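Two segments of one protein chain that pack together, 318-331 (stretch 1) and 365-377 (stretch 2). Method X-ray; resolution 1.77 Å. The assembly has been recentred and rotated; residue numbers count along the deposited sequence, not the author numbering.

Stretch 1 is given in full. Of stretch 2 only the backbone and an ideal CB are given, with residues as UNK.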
# COMPACT_ATOMS: atom_id res chain seq x y z
N THR A 318 -9.08 1.53 0.15
CA THR A 318 -10.26 1.00 0.83
C THR A 318 -9.98 -0.31 1.53
O THR A 318 -8.83 -0.70 1.70
CB THR A 318 -11.44 0.79 -0.15
OG1 THR A 318 -11.20 -0.37 -0.95
CG2 THR A 318 -11.59 2.00 -1.05
N GLY A 319 -11.05 -0.99 1.95
CA GLY A 319 -10.90 -2.25 2.64
C GLY A 319 -10.32 -3.34 1.75
O GLY A 319 -9.82 -4.35 2.25
N ILE A 320 -10.37 -3.13 0.44
CA ILE A 320 -9.83 -4.12 -0.49
C ILE A 320 -8.31 -4.22 -0.35
O ILE A 320 -7.76 -5.31 -0.27
CB ILE A 320 -10.19 -3.76 -1.94
CG1 ILE A 320 -11.71 -3.71 -2.11
CG2 ILE A 320 -9.59 -4.78 -2.89
CD1 ILE A 320 -12.17 -3.39 -3.52
N THR A 321 -7.65 -3.07 -0.32
CA THR A 321 -6.20 -3.06 -0.18
C THR A 321 -5.79 -3.42 1.25
O THR A 321 -4.77 -4.08 1.46
CB THR A 321 -5.62 -1.68 -0.57
OG1 THR A 321 -5.89 -1.45 -1.96
CG2 THR A 321 -4.12 -1.62 -0.33
N SER A 322 -6.58 -3.01 2.24
CA SER A 322 -6.25 -3.35 3.63
C SER A 322 -6.22 -4.87 3.80
O SER A 322 -5.41 -5.40 4.56
CB SER A 322 -7.26 -2.73 4.60
OG SER A 322 -7.02 -1.34 4.78
N ALA A 323 -7.11 -5.56 3.09
CA ALA A 323 -7.16 -7.02 3.18
C ALA A 323 -5.90 -7.61 2.56
O ALA A 323 -5.27 -8.51 3.12
CB ALA A 323 -8.39 -7.55 2.46
N ALA A 324 -5.53 -7.10 1.38
CA ALA A 324 -4.34 -7.59 0.70
C ALA A 324 -3.12 -7.35 1.57
O ALA A 324 -2.22 -8.20 1.63
CB ALA A 324 -4.17 -6.88 -0.65
N ALA A 325 -3.11 -6.22 2.27
CA ALA A 325 -1.99 -5.85 3.14
C ALA A 325 -1.77 -6.85 4.27
O ALA A 325 -0.63 -7.16 4.62
CB ALA A 325 -2.22 -4.44 3.72
N ILE A 326 -2.85 -7.36 4.84
CA ILE A 326 -2.70 -8.34 5.91
C ILE A 326 -2.14 -9.65 5.34
O ILE A 326 -1.27 -10.28 5.93
CB ILE A 326 -4.05 -8.62 6.61
CG1 ILE A 326 -4.49 -7.38 7.39
CG2 ILE A 326 -3.92 -9.82 7.55
CD1 ILE A 326 -5.87 -7.49 8.01
N HIS A 327 -2.65 -10.05 4.18
CA HIS A 327 -2.17 -11.28 3.57
C HIS A 327 -0.72 -11.11 3.18
O HIS A 327 0.08 -12.03 3.30
CB HIS A 327 -3.03 -11.63 2.35
CG HIS A 327 -4.37 -12.20 2.72
ND1 HIS A 327 -4.61 -13.56 2.74
CD2 HIS A 327 -5.53 -11.61 3.09
CE1 HIS A 327 -5.86 -13.77 3.11
NE2 HIS A 327 -6.44 -12.60 3.33
N TYR A 328 -0.39 -9.90 2.72
CA TYR A 328 0.98 -9.57 2.34
C TYR A 328 1.92 -9.72 3.55
O TYR A 328 2.94 -10.42 3.48
CB TYR A 328 1.06 -8.13 1.83
CG TYR A 328 2.48 -7.61 1.76
CD1 TYR A 328 3.29 -7.89 0.66
CD2 TYR A 328 3.05 -6.93 2.84
CE1 TYR A 328 4.63 -7.52 0.65
CE2 TYR A 328 4.39 -6.56 2.84
CZ TYR A 328 5.18 -6.86 1.74
OH TYR A 328 6.52 -6.53 1.74
N GLN A 329 1.57 -9.07 4.66
CA GLN A 329 2.44 -9.13 5.83
C GLN A 329 2.65 -10.54 6.36
O GLN A 329 3.72 -10.85 6.87
CB GLN A 329 1.90 -8.23 6.95
CG GLN A 329 2.90 -8.05 8.10
CD GLN A 329 4.10 -7.19 7.72
OE1 GLN A 329 4.33 -6.91 6.54
NE2 GLN A 329 4.87 -6.78 8.72
N PHE A 330 1.64 -11.39 6.25
CA PHE A 330 1.78 -12.75 6.73
C PHE A 330 2.73 -13.62 5.90
O PHE A 330 3.61 -14.29 6.43
CB PHE A 330 0.42 -13.44 6.81
CG PHE A 330 -0.26 -13.30 8.14
CD1 PHE A 330 0.22 -14.00 9.25
CD2 PHE A 330 -1.34 -12.44 8.30
CE1 PHE A 330 -0.38 -13.84 10.50
CE2 PHE A 330 -1.95 -12.28 9.54
CZ PHE A 330 -1.46 -12.99 10.65
N ALA A 331 2.56 -13.57 4.58
CA ALA A 331 3.36 -14.42 3.70
C ALA A 331 4.59 -13.79 3.06
O ALA A 331 5.55 -14.50 2.76
CB ALA A 331 2.47 -14.99 2.61
N UNK A 365 -2.84 -6.26 16.93
CA UNK A 365 -2.39 -7.19 15.91
C UNK A 365 -3.50 -7.98 15.25
O UNK A 365 -4.60 -8.10 15.79
CB UNK A 365 -1.38 -8.16 16.52
N UNK A 366 -3.20 -8.53 14.07
CA UNK A 366 -4.16 -9.32 13.32
C UNK A 366 -3.82 -10.80 13.33
O UNK A 366 -2.65 -11.17 13.29
CB UNK A 366 -4.24 -8.82 11.88
N UNK A 367 -4.85 -11.63 13.38
CA UNK A 367 -4.66 -13.08 13.37
C UNK A 367 -4.64 -13.51 11.91
O UNK A 367 -4.98 -12.73 11.02
CB UNK A 367 -5.75 -13.81 14.16
N UNK A 368 -4.24 -14.75 11.67
CA UNK A 368 -4.19 -15.26 10.30
C UNK A 368 -5.56 -15.28 9.65
O UNK A 368 -6.54 -15.71 10.26
CB UNK A 368 -3.59 -16.67 10.28
N UNK A 369 -5.67 -14.78 8.41
CA UNK A 369 -6.97 -14.78 7.74
C UNK A 369 -7.48 -16.22 7.61
O UNK A 369 -6.70 -17.14 7.42
CB UNK A 369 -6.87 -14.11 6.37
N UNK A 370 -8.79 -16.41 7.73
CA UNK A 370 -9.37 -17.74 7.65
C UNK A 370 -10.30 -17.95 6.46
O UNK A 370 -10.81 -19.05 6.25
CB UNK A 370 -10.14 -18.03 8.94
N UNK A 371 -10.53 -16.89 5.68
CA UNK A 371 -11.41 -17.00 4.53
C UNK A 371 -10.63 -17.19 3.24
O UNK A 371 -9.45 -16.83 3.16
CB UNK A 371 -12.30 -15.76 4.43
N UNK A 372 -11.27 -17.78 2.22
CA UNK A 372 -10.62 -18.01 0.92
C UNK A 372 -10.29 -16.66 0.29
O UNK A 372 -10.93 -15.66 0.58
CB UNK A 372 -11.51 -18.84 -0.01
N UNK A 373 -9.28 -16.64 -0.59
CA UNK A 373 -8.90 -15.40 -1.24
C UNK A 373 -8.57 -14.29 -0.27
O UNK A 373 -7.89 -14.50 0.74
CB UNK A 373 -10.02 -14.94 -2.17
N UNK A 374 -9.03 -13.08 -0.57
CA UNK A 374 -8.77 -11.93 0.28
C UNK A 374 -9.77 -11.78 1.41
O UNK A 374 -9.63 -10.90 2.26
CB UNK A 374 -8.76 -10.65 -0.57
N UNK A 375 -10.78 -12.63 1.41
CA UNK A 375 -11.78 -12.59 2.47
C UNK A 375 -12.59 -11.31 2.52
O UNK A 375 -12.76 -10.72 3.58
CB UNK A 375 -11.10 -12.80 3.82
N UNK A 376 -13.09 -10.88 1.37
CA UNK A 376 -13.89 -9.67 1.33
C UNK A 376 -14.95 -9.74 0.24
O UNK A 376 -14.87 -10.56 -0.68
CB UNK A 376 -12.99 -8.45 1.11
N UNK A 377 -15.93 -8.86 0.35
CA UNK A 377 -16.99 -8.78 -0.64
C UNK A 377 -17.54 -7.36 -0.67
O UNK A 377 -17.47 -6.63 0.33
CB UNK A 377 -18.10 -9.79 -0.34

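Stretch 1 is a helix from 319 to 331, and stretch 2 runs past it in the opposite sense, 366 lying near I326 and 376 near I320. No hydrogen bond joins the two directly, so shape and apolar contact decide most positions.

Position 365 is out of reach of the helix, and its extended backbone would suit many residues; it is G365.

At 366 the CA-to-CB bond points toward the helix, and the ideal CB lies 4.4 Å from I326 CD1 and 4.8 Å from F330 CE2. A large apolar side chain, aliphatic or aromatic, would cover these hydrocarbon surfaces. The residue is F366, whose ring receives I326 CD1 over one face, 3.8 Å from the centroid of the F366 ring in a CH-pi contact.

Position 367 points away, with nothing of stretch 1 near its CB, so many side chains would do. It is A367; its backbone does the touching, O lying 3.4 Å from F330 CE2.

At 368 the bond points sideways, with the ideal CB 4.3 Å from F330 CZ. A side chain with a methylene stem could lie against the ring and send a polar end elsewhere. K368 does this: its CB sits over one face of the F330 ring, its CG is 3.4 Å from F330 CE1, and its amino end leads away.

Position 369 points toward the helix, its ideal CB 3.4 Å from H327 NE2 and 5.3 Å from I326 CG2. Phi of -60° and psi of 145° allow proline, and a compact apolar group would fit among I326, H327 and F330; valine might also serve. P369 places CG over one face of the H327 ring, 3.8 Å from its centroid. The same CG lies 3.8 Å from I326 CG2, while P369 CD meets F330 CD2 at 3.7 Å.

Positions 370, 371 and 372 have no side-chain contact with the helix, so stretch 1 sets little preference. They are T370, A371 and P372, the last with a phi of -64° that suits its ring. A371 O accepts a bond from a water that also accepts a weak one from H327 NE2.

Position 373, with phi 56° and psi -138° in a type II' turn, strongly favours glycine. G373 brings its O within 3.2 Å of H327 CE1.

At 374 the ideal CB is 4.4 Å from A323 CB, and the small alanines leave room for a branched aliphatic or methionine. L374 fills it, its CD2 4.2 Å from A324 CB; a second water donates to L374 O and hydrogen-bonds H327 NE2.

Position 375, with phi 63°, again favours glycine. G375 closes the turn, its N bonding P372 O.

At 376 the bond points toward the helix, the ideal CB 4.9 Å from A323 CB. Extended angles suit a beta-branched aliphatic, though leucine is conceivable. I376 sets CG2 3.8 Å from A323 CB and CD1 3.9 Å from I320 CG2.

Position 377 points away and could be polar; it is D377.

Stretch 2 (365-377) GFAKPTAPGLGID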
# COMPACT_ATOMS: atom_id res chain seq x y z
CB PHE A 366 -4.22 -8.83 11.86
CG PHE A 366 -4.78 -7.46 11.71
CD1 PHE A 366 -6.07 -7.16 12.16
CD2 PHE A 366 -4.03 -6.45 11.12
CE1 PHE A 366 -6.60 -5.89 12.02
CE2 PHE A 366 -4.56 -5.16 10.97
CZ PHE A 366 -5.84 -4.88 11.43
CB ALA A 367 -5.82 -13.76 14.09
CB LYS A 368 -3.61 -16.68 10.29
CG LYS A 368 -2.19 -16.75 10.86
CD LYS A 368 -1.49 -18.05 10.51
CE LYS A 368 -2.13 -19.24 11.16
NZ LYS A 368 -1.30 -20.47 10.94
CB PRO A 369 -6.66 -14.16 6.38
CG PRO A 369 -5.58 -13.17 6.74
CD PRO A 369 -4.69 -13.99 7.65
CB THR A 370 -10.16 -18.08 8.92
OG1 THR A 370 -11.12 -17.05 9.16
CG2 THR A 370 -9.22 -18.18 10.12
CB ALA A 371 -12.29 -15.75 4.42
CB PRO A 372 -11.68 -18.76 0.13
CG PRO A 372 -12.43 -19.51 1.19
CD PRO A 372 -12.58 -18.47 2.27
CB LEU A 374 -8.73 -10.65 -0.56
CG LEU A 374 -7.53 -10.55 -1.50
CD1 LEU A 374 -7.61 -9.28 -2.33
CD2 LEU A 374 -6.24 -10.57 -0.68
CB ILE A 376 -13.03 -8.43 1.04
CG1 ILE A 376 -12.19 -8.67 -0.22
CG2 ILE A 376 -12.18 -8.09 2.25
CD1 ILE A 376 -11.37 -7.46 -0.64
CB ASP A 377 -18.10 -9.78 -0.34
CG ASP A 377 -18.83 -10.24 -1.59
OD1 ASP A 377 -18.52 -9.71 -2.69
OD2 ASP A 377 -19.70 -11.12 -1.49
O HOH W 1 -9.01 -14.31 3.63
O HOH W 2 -8.76 -11.46 4.77
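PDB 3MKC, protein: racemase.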